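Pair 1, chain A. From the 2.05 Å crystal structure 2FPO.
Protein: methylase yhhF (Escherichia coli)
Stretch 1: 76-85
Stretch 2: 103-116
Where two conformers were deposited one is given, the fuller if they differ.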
# COMPACT_ATOMS: atom_id res chain seq x y z
N TYR A 76 8.16 -0.28 -11.76
CA TYR A 76 9.23 0.71 -11.75
C TYR A 76 9.00 1.88 -10.79
O TYR A 76 9.50 2.98 -11.03
CB TYR A 76 9.54 1.20 -13.18
CG TYR A 76 9.90 0.07 -14.14
CD1 TYR A 76 11.18 -0.47 -14.16
CD2 TYR A 76 8.94 -0.45 -15.02
CE1 TYR A 76 11.52 -1.50 -15.06
CE2 TYR A 76 9.26 -1.49 -15.91
CZ TYR A 76 10.54 -2.01 -15.92
OH TYR A 76 10.85 -3.02 -16.80
N ALA A 77 8.28 1.64 -9.69
CA ALA A 77 8.39 2.50 -8.52
C ALA A 77 9.87 2.72 -8.26
O ALA A 77 10.66 1.79 -8.42
CB ALA A 77 7.73 1.83 -7.29
N ALA A 78 10.24 3.93 -7.88
CA ALA A 78 11.61 4.27 -7.48
C ALA A 78 11.98 3.56 -6.17
O ALA A 78 13.10 3.05 -6.02
CB ALA A 78 11.74 5.78 -7.31
N GLY A 79 11.03 3.50 -5.24
CA GLY A 79 11.27 2.82 -3.98
C GLY A 79 9.98 2.50 -3.22
O GLY A 79 8.92 3.09 -3.49
N ALA A 80 10.09 1.54 -2.30
CA ALA A 80 8.96 1.11 -1.46
C ALA A 80 9.41 0.74 -0.07
O ALA A 80 10.30 -0.11 0.13
CB ALA A 80 8.22 -0.05 -2.08
N THR A 81 8.78 1.37 0.90
CA THR A 81 8.95 1.00 2.29
C THR A 81 7.71 0.19 2.67
O THR A 81 6.56 0.64 2.48
CB THR A 81 9.11 2.23 3.17
OG1 THR A 81 10.31 2.90 2.78
CG2 THR A 81 9.17 1.86 4.67
N LEU A 82 7.96 -1.03 3.15
CA LEU A 82 6.89 -2.00 3.37
C LEU A 82 6.80 -2.32 4.86
O LEU A 82 7.72 -2.86 5.43
CB LEU A 82 7.15 -3.28 2.56
CG LEU A 82 7.42 -3.06 1.05
CD1 LEU A 82 7.84 -4.36 0.36
CD2 LEU A 82 6.22 -2.45 0.33
N ILE A 83 5.67 -1.99 5.48
CA ILE A 83 5.51 -2.10 6.93
C ILE A 83 4.63 -3.32 7.26
O ILE A 83 3.54 -3.46 6.70
CB ILE A 83 4.86 -0.84 7.58
CG1 ILE A 83 5.49 0.48 7.10
CG2 ILE A 83 4.94 -0.95 9.15
CD1 ILE A 83 7.03 0.49 7.23
N GLU A 84 5.11 -4.19 8.15
CA GLU A 84 4.38 -5.42 8.41
C GLU A 84 4.59 -5.87 9.83
O GLU A 84 5.72 -6.11 10.25
CB GLU A 84 4.76 -6.52 7.39
CG GLU A 84 4.18 -7.96 7.74
CD GLU A 84 2.65 -7.97 7.83
OE1 GLU A 84 1.99 -7.31 6.97
OE2 GLU A 84 2.09 -8.60 8.79
N MSE A 85 3.49 -6.02 10.57
CA MSE A 85 3.49 -6.38 11.99
C MSE A 85 3.94 -7.83 12.25
O MSE A 85 4.60 -8.11 13.25
CB MSE A 85 2.10 -6.13 12.60
CG MSE A 85 2.02 -6.15 14.15
SE MSE A 85 1.41 -7.86 14.91
CE MSE A 85 -0.34 -7.37 15.42
N GLY A 103 16.62 -4.15 -4.62
CA GLY A 103 17.36 -3.41 -3.61
C GLY A 103 16.70 -2.10 -3.18
O GLY A 103 17.01 -1.58 -2.12
N ASN A 104 15.81 -1.60 -4.03
CA ASN A 104 15.11 -0.34 -3.86
C ASN A 104 13.83 -0.48 -3.00
O ASN A 104 12.79 0.09 -3.32
CB ASN A 104 14.79 0.32 -5.24
CG ASN A 104 13.84 -0.52 -6.11
OD1 ASN A 104 13.89 -1.76 -6.09
ND2 ASN A 104 12.97 0.15 -6.87
N ALA A 105 13.96 -1.22 -1.90
CA ALA A 105 12.88 -1.50 -0.96
C ALA A 105 13.43 -1.89 0.40
O ALA A 105 14.59 -2.31 0.54
CB ALA A 105 11.97 -2.61 -1.50
N ARG A 106 12.61 -1.72 1.43
CA ARG A 106 12.99 -2.14 2.77
C ARG A 106 11.72 -2.65 3.46
O ARG A 106 10.58 -2.30 3.08
CB ARG A 106 13.55 -0.98 3.58
CG ARG A 106 12.56 0.16 3.77
CD ARG A 106 13.00 1.04 4.96
NE ARG A 106 14.23 1.82 4.65
CZ ARG A 106 14.27 2.96 3.97
NH1 ARG A 106 15.45 3.60 3.80
NH2 ARG A 106 13.15 3.49 3.48
N VAL A 107 11.92 -3.48 4.45
CA VAL A 107 10.80 -4.04 5.17
C VAL A 107 11.05 -3.68 6.59
O VAL A 107 12.14 -3.94 7.14
CB VAL A 107 10.75 -5.58 5.03
CG1 VAL A 107 9.65 -6.17 5.91
CG2 VAL A 107 10.60 -6.00 3.53
N VAL A 108 10.03 -3.12 7.21
CA VAL A 108 10.10 -2.79 8.61
C VAL A 108 9.05 -3.65 9.36
O VAL A 108 7.85 -3.63 9.04
CB VAL A 108 9.80 -1.28 8.85
CG1 VAL A 108 9.78 -0.96 10.32
CG2 VAL A 108 10.83 -0.34 8.09
N ASN A 109 9.52 -4.38 10.36
CA ASN A 109 8.66 -5.29 11.13
C ASN A 109 8.06 -4.46 12.25
O ASN A 109 8.64 -4.35 13.32
CB ASN A 109 9.45 -6.48 11.67
CG ASN A 109 8.57 -7.48 12.45
OD1 ASN A 109 7.33 -7.45 12.38
ND2 ASN A 109 9.22 -8.37 13.18
N SER A 110 6.91 -3.85 11.99
CA SER A 110 6.31 -2.97 13.00
C SER A 110 4.82 -2.94 12.74
O SER A 110 4.37 -3.11 11.59
CB SER A 110 6.86 -1.52 12.87
OG SER A 110 6.16 -0.62 13.76
N ASN A 111 4.05 -2.72 13.78
CA ASN A 111 2.67 -2.30 13.57
C ASN A 111 2.64 -0.85 13.02
O ASN A 111 3.57 -0.06 13.28
CB ASN A 111 1.85 -2.45 14.87
CG ASN A 111 2.25 -1.46 15.95
OD1 ASN A 111 1.65 -0.40 16.06
ND2 ASN A 111 3.31 -1.76 16.69
N ALA A 112 1.59 -0.51 12.28
CA ALA A 112 1.50 0.79 11.62
C ALA A 112 1.34 1.98 12.56
O ALA A 112 1.85 3.04 12.29
CB ALA A 112 0.39 0.80 10.57
N MSE A 113 0.65 1.78 13.69
CA MSE A 113 0.38 2.86 14.64
C MSE A 113 1.65 3.38 15.30
O MSE A 113 1.82 4.61 15.39
CB MSE A 113 -0.59 2.40 15.73
CG MSE A 113 -1.82 1.77 15.12
SE MSE A 113 -3.06 3.13 14.54
CE MSE A 113 -3.99 3.19 16.17
N SER A 114 2.53 2.48 15.75
CA SER A 114 3.84 2.84 16.28
C SER A 114 4.73 3.41 15.19
O SER A 114 5.45 4.40 15.41
CB SER A 114 4.56 1.61 16.85
OG SER A 114 3.89 1.18 18.02
N PHE A 115 4.72 2.76 14.04
CA PHE A 115 5.58 3.19 12.94
C PHE A 115 5.31 4.62 12.43
O PHE A 115 6.25 5.39 12.20
CB PHE A 115 5.59 2.22 11.76
CG PHE A 115 6.49 2.70 10.65
CD1 PHE A 115 7.86 2.60 10.77
CD2 PHE A 115 5.95 3.35 9.54
CE1 PHE A 115 8.69 3.11 9.77
CE2 PHE A 115 6.79 3.86 8.54
CZ PHE A 115 8.15 3.73 8.67
N LEU A 116 4.03 4.95 12.22
CA LEU A 116 3.63 6.24 11.65
C LEU A 116 3.61 7.37 12.66
O LEU A 116 3.54 8.55 12.27
CB LEU A 116 2.26 6.12 10.92
CG LEU A 116 2.19 5.08 9.79
CD1 LEU A 116 0.77 4.87 9.36
CD2 LEU A 116 3.12 5.51 8.60
O HOH W 1 11.43 -0.89 -9.05

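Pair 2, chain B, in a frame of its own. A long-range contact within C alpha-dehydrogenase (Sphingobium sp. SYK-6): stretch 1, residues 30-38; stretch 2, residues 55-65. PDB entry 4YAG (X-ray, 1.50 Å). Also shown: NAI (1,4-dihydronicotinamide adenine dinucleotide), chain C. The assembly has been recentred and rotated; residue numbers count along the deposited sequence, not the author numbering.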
# COMPACT_ATOMS: atom_id res chain seq x y z
N ALA B 30 19.74 8.58 -23.96
CA ALA B 30 20.15 8.15 -22.63
C ALA B 30 21.07 6.94 -22.71
O ALA B 30 20.96 6.11 -23.62
CB ALA B 30 18.93 7.78 -21.80
N ARG B 31 21.97 6.85 -21.74
CA ARG B 31 22.68 5.62 -21.46
C ARG B 31 21.89 4.86 -20.42
O ARG B 31 21.13 5.46 -19.65
CB ARG B 31 24.10 5.89 -20.95
CG ARG B 31 24.91 6.72 -21.92
CD ARG B 31 26.34 6.93 -21.45
NE ARG B 31 27.17 5.76 -21.71
CZ ARG B 31 28.21 5.40 -20.95
NH1 ARG B 31 28.55 6.12 -19.90
NH2 ARG B 31 28.92 4.32 -21.25
N LEU B 32 22.07 3.55 -20.38
CA LEU B 32 21.21 2.69 -19.58
C LEU B 32 21.94 1.82 -18.57
O LEU B 32 23.00 1.27 -18.87
CB LEU B 32 20.42 1.74 -20.48
CG LEU B 32 19.60 2.35 -21.60
CD1 LEU B 32 19.05 1.23 -22.46
CD2 LEU B 32 18.52 3.25 -21.05
N VAL B 33 21.32 1.65 -17.41
CA VAL B 33 21.66 0.58 -16.50
C VAL B 33 20.39 -0.23 -16.30
O VAL B 33 19.38 0.31 -15.82
CB VAL B 33 22.18 1.11 -15.15
CG1 VAL B 33 22.41 -0.03 -14.17
CG2 VAL B 33 23.43 1.89 -15.35
N LEU B 34 20.44 -1.49 -16.71
CA LEU B 34 19.31 -2.39 -16.56
C LEU B 34 19.56 -3.28 -15.35
O LEU B 34 20.57 -3.98 -15.28
CB LEU B 34 19.12 -3.25 -17.82
CG LEU B 34 19.10 -2.49 -19.14
CD1 LEU B 34 18.90 -3.44 -20.29
CD2 LEU B 34 18.04 -1.42 -19.16
N ALA B 35 18.65 -3.23 -14.39
CA ALA B 35 18.76 -3.98 -13.16
C ALA B 35 17.62 -5.00 -13.14
O ALA B 35 16.46 -4.67 -13.34
CB ALA B 35 18.68 -3.06 -11.94
N ASP B 36 17.95 -6.26 -12.92
CA ASP B 36 16.96 -7.33 -13.05
C ASP B 36 17.41 -8.53 -12.24
O ASP B 36 18.62 -8.81 -12.11
CB ASP B 36 16.83 -7.70 -14.53
CG ASP B 36 15.49 -8.31 -14.89
OD1 ASP B 36 15.25 -9.47 -14.50
OD2 ASP B 36 14.69 -7.62 -15.58
N ILE B 37 16.45 -9.31 -11.77
CA ILE B 37 16.76 -10.48 -10.98
C ILE B 37 17.07 -11.71 -11.86
O ILE B 37 17.62 -12.70 -11.39
CB ILE B 37 15.58 -10.78 -9.99
CG1 ILE B 37 16.05 -11.64 -8.81
CG2 ILE B 37 14.42 -11.44 -10.70
CD1 ILE B 37 15.00 -11.76 -7.73
N ARG B 38 16.74 -11.63 -13.15
CA ARG B 38 16.91 -12.75 -14.07
C ARG B 38 18.15 -12.57 -14.94
O ARG B 38 18.17 -11.71 -15.82
CB ARG B 38 15.67 -12.87 -14.96
CG ARG B 38 14.44 -13.44 -14.22
CD ARG B 38 14.46 -14.95 -14.11
NE ARG B 38 14.44 -15.61 -15.41
CZ ARG B 38 13.34 -15.85 -16.11
NH1 ARG B 38 12.14 -15.48 -15.64
NH2 ARG B 38 13.42 -16.43 -17.30
N GLY B 55 25.97 -1.53 -27.37
CA GLY B 55 26.36 -2.16 -26.12
C GLY B 55 27.14 -1.28 -25.14
O GLY B 55 26.99 -1.41 -23.92
N ARG B 56 27.96 -0.39 -25.66
CA ARG B 56 28.77 0.47 -24.79
C ARG B 56 27.90 1.39 -23.94
O ARG B 56 28.38 1.96 -22.96
CB ARG B 56 29.72 1.32 -25.61
CG ARG B 56 29.00 2.34 -26.46
CD ARG B 56 29.89 2.91 -27.51
NE ARG B 56 29.13 3.81 -28.37
CZ ARG B 56 28.31 3.42 -29.33
NH1 ARG B 56 28.15 2.13 -29.58
NH2 ARG B 56 27.66 4.32 -30.06
N ASN B 57 26.65 1.55 -24.33
CA ASN B 57 25.76 2.48 -23.62
C ASN B 57 24.75 1.78 -22.73
O ASN B 57 23.80 2.40 -22.28
CB ASN B 57 25.08 3.39 -24.64
CG ASN B 57 26.03 4.40 -25.22
OD1 ASN B 57 26.82 4.99 -24.48
ND2 ASN B 57 26.01 4.56 -26.54
N VAL B 58 24.98 0.49 -22.47
CA VAL B 58 24.09 -0.33 -21.68
C VAL B 58 24.91 -1.19 -20.72
O VAL B 58 25.78 -1.95 -21.14
CB VAL B 58 23.23 -1.25 -22.55
CG1 VAL B 58 22.25 -2.04 -21.65
CG2 VAL B 58 22.47 -0.44 -23.58
N HIS B 59 24.65 -1.00 -19.43
CA HIS B 59 25.29 -1.79 -18.39
C HIS B 59 24.21 -2.60 -17.68
O HIS B 59 23.11 -2.09 -17.48
CB HIS B 59 25.98 -0.88 -17.38
CG HIS B 59 26.66 -1.60 -16.26
ND1 HIS B 59 27.67 -2.52 -16.46
CD2 HIS B 59 26.51 -1.51 -14.91
CE1 HIS B 59 28.10 -2.97 -15.29
NE2 HIS B 59 27.41 -2.37 -14.33
N THR B 60 24.50 -3.84 -17.31
CA THR B 60 23.52 -4.68 -16.64
C THR B 60 23.99 -5.00 -15.23
O THR B 60 25.17 -5.21 -14.98
CB THR B 60 23.28 -5.99 -17.39
OG1 THR B 60 24.52 -6.66 -17.58
CG2 THR B 60 22.65 -5.70 -18.75
N ILE B 61 23.02 -5.06 -14.32
CA ILE B 61 23.26 -5.44 -12.94
C ILE B 61 22.18 -6.42 -12.52
O ILE B 61 20.98 -6.12 -12.64
CB ILE B 61 23.20 -4.24 -11.97
CG1 ILE B 61 24.26 -3.20 -12.33
CG2 ILE B 61 23.41 -4.70 -10.53
CD1 ILE B 61 24.18 -1.94 -11.49
N ARG B 62 22.61 -7.56 -12.01
CA ARG B 62 21.69 -8.54 -11.46
C ARG B 62 21.42 -8.21 -9.99
O ARG B 62 22.37 -8.15 -9.17
CB ARG B 62 22.26 -9.94 -11.59
CG ARG B 62 21.30 -11.01 -11.07
CD ARG B 62 21.81 -12.39 -11.31
NE ARG B 62 20.96 -13.40 -10.68
CZ ARG B 62 21.17 -13.92 -9.47
NH1 ARG B 62 22.22 -13.55 -8.74
NH2 ARG B 62 20.33 -14.83 -9.00
N LEU B 63 20.15 -8.02 -9.64
CA LEU B 63 19.79 -7.72 -8.27
C LEU B 63 18.33 -8.00 -8.03
O LEU B 63 17.56 -8.18 -8.97
CB LEU B 63 20.11 -6.26 -7.91
CG LEU B 63 19.50 -5.14 -8.73
CD1 LEU B 63 18.01 -4.95 -8.49
CD2 LEU B 63 20.23 -3.82 -8.44
N ASP B 64 17.98 -8.08 -6.75
CA ASP B 64 16.60 -8.15 -6.26
C ASP B 64 16.26 -6.78 -5.66
O ASP B 64 16.92 -6.35 -4.71
CB ASP B 64 16.56 -9.23 -5.19
CG ASP B 64 15.21 -9.37 -4.50
OD1 ASP B 64 14.25 -8.65 -4.81
OD2 ASP B 64 15.13 -10.27 -3.63
N VAL B 65 15.25 -6.10 -6.20
CA VAL B 65 14.88 -4.74 -5.75
C VAL B 65 14.44 -4.71 -4.29
O VAL B 65 14.42 -3.64 -3.67
CB VAL B 65 13.78 -4.09 -6.62
CG1 VAL B 65 14.30 -3.86 -8.04
CG2 VAL B 65 12.51 -4.93 -6.62
PA NAI C . 8.19 -8.72 -17.21
O1A NAI C . 8.24 -9.93 -16.32
O2A NAI C . 8.30 -8.96 -18.70
O5B NAI C . 9.29 -7.68 -16.78
C5B NAI C . 9.58 -7.50 -15.43
C4B NAI C . 11.03 -7.74 -15.22
O4B NAI C . 11.24 -7.40 -13.81
C3B NAI C . 11.50 -9.10 -15.45
O3B NAI C . 12.65 -9.15 -16.33
C2B NAI C . 11.80 -9.62 -14.12
O2B NAI C . 12.84 -10.60 -14.09
C1B NAI C . 12.10 -8.43 -13.32
N9A NAI C . 11.91 -8.62 -11.90
C8A NAI C . 10.88 -9.28 -11.26
N7A NAI C . 11.10 -9.28 -9.94
C5A NAI C . 12.26 -8.61 -9.68
C6A NAI C . 13.00 -8.28 -8.54
N6A NAI C . 12.58 -8.74 -7.28
N1A NAI C . 14.15 -7.58 -8.65
C2A NAI C . 14.59 -7.19 -9.87
N3A NAI C . 13.93 -7.48 -11.00
C4A NAI C . 12.78 -8.18 -10.93
O3 NAI C . 6.77 -8.08 -16.89
PN NAI C . 6.19 -6.60 -17.14
O1N NAI C . 7.02 -5.81 -18.15
O2N NAI C . 4.76 -6.82 -17.56
O5D NAI C . 6.27 -5.92 -15.69
C5D NAI C . 6.74 -4.58 -15.50
C4D NAI C . 5.82 -3.86 -14.58
O4D NAI C . 4.56 -3.59 -15.30
C3D NAI C . 5.46 -4.60 -13.37
O3D NAI C . 5.56 -3.72 -12.23
C2D NAI C . 4.07 -5.02 -13.57
O2D NAI C . 3.39 -5.17 -12.32
C1D NAI C . 3.49 -3.94 -14.35
N1N NAI C . 2.32 -4.17 -15.12
C2N NAI C . 2.28 -4.97 -16.23
C3N NAI C . 1.10 -5.10 -16.94
C7N NAI C . 1.03 -5.97 -18.15
O7N NAI C . -0.05 -6.22 -18.73
N7N NAI C . 2.30 -6.45 -18.71
C4N NAI C . -0.05 -4.44 -16.57
C5N NAI C . 0.02 -3.59 -15.48
C6N NAI C . 1.19 -3.45 -14.78

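Both pairs set two parallel strands side by side, and fourteen central residues superpose on N, CA and C with an RMSD of 0.4 Å. The strand axes diverge by 16° in pair 1 and 18° in pair 2, with closest approaches of 4.8 and 4.6 Å. The register is the same: Ala80(A), Thr81(A), Leu82(A) and Ile83(A) bridge Ala105(A) to Val108(A) in order, just as Leu32(B) to Ala35(B) bridge Val58(B) to Ile61(B).

The hydrogen-bond ladder confirms the match. Leu82(A) N donates to Arg106(A) O at 2.9 Å and Leu82(A) O accepts from Val108(A) N at 2.9 Å; the matching Leu34(B) N donates to His59(B) O at 2.8 Å and its O accepts from Ile61(B) N at 2.8 Å. The ladders differ at their ends. Ser110(A) N reaches Glu84(A) O at 3.1 Å, but an angle of 125° makes this bond weak, whereas Leu63(B) N meets Asp36(B) O at 3.0 Å and 154°.

Before the first bridge, an asparagine serves both pairs in different ways. Gly79(A) has no side chain, and Asn104(A) ND2 donates to the backbone at Ala78(A) O, 3.0 Å away; a water also links Asn104(A) ND2 and Ala77(A) O, at 2.9 Å from each. At the position of Gly79(A), pair 2 has Arg31(B), whose NE donates to Asn57(B) OD1 at 2.9 Å and whose NH2 donates to Arg56(B) O at 3.0 Å. Between the two stretches, the asparagine side chain donates through ND2 in pair 1 and accepts through OD1 in pair 2.

On the face carrying Thr81(A) and Ile83(A), pair 1 combines a polar and an apolar contact. Arg106(A) NH2 donates to Thr81(A) OG1 at 3.0 Å, near the guanidinium plane. Ile83(A) CD1 lies 3.7 Å from Val108(A) CB and 3.7 Å from the Phe115(A) ring centroid, 13° off the normal, a CH-pi contact over the face. In pair 2 the smaller Ala35(B) replaces Ile83(A), and its CB meets Leu63(B) CD2 at 3.9 Å; Val33(B) CG1, at the threonine position, packs on Ile61(B) CD1 at 3.7 Å.

On the other face the shared leucine keeps its m,t rotamer, with side-chain centres 0.4 Å apart. Leu82(A) CB lies 4.5 Å from Val107(A) CG2, and Leu34(B) CB 4.4 Å from Thr60(B) CG2; pair 2 adds Leu34(B) CD1 to Val58(B) CG1 at 3.9 Å, where the position of Val58(B) is the shorter Ala105(A) in pair 1.

Past the bridges common to both, Asp36(B) OD1 and OD2 accept from NAI O2B and O3B, each at 2.7 Å, holding the adenosine ribose of the dinucleotide.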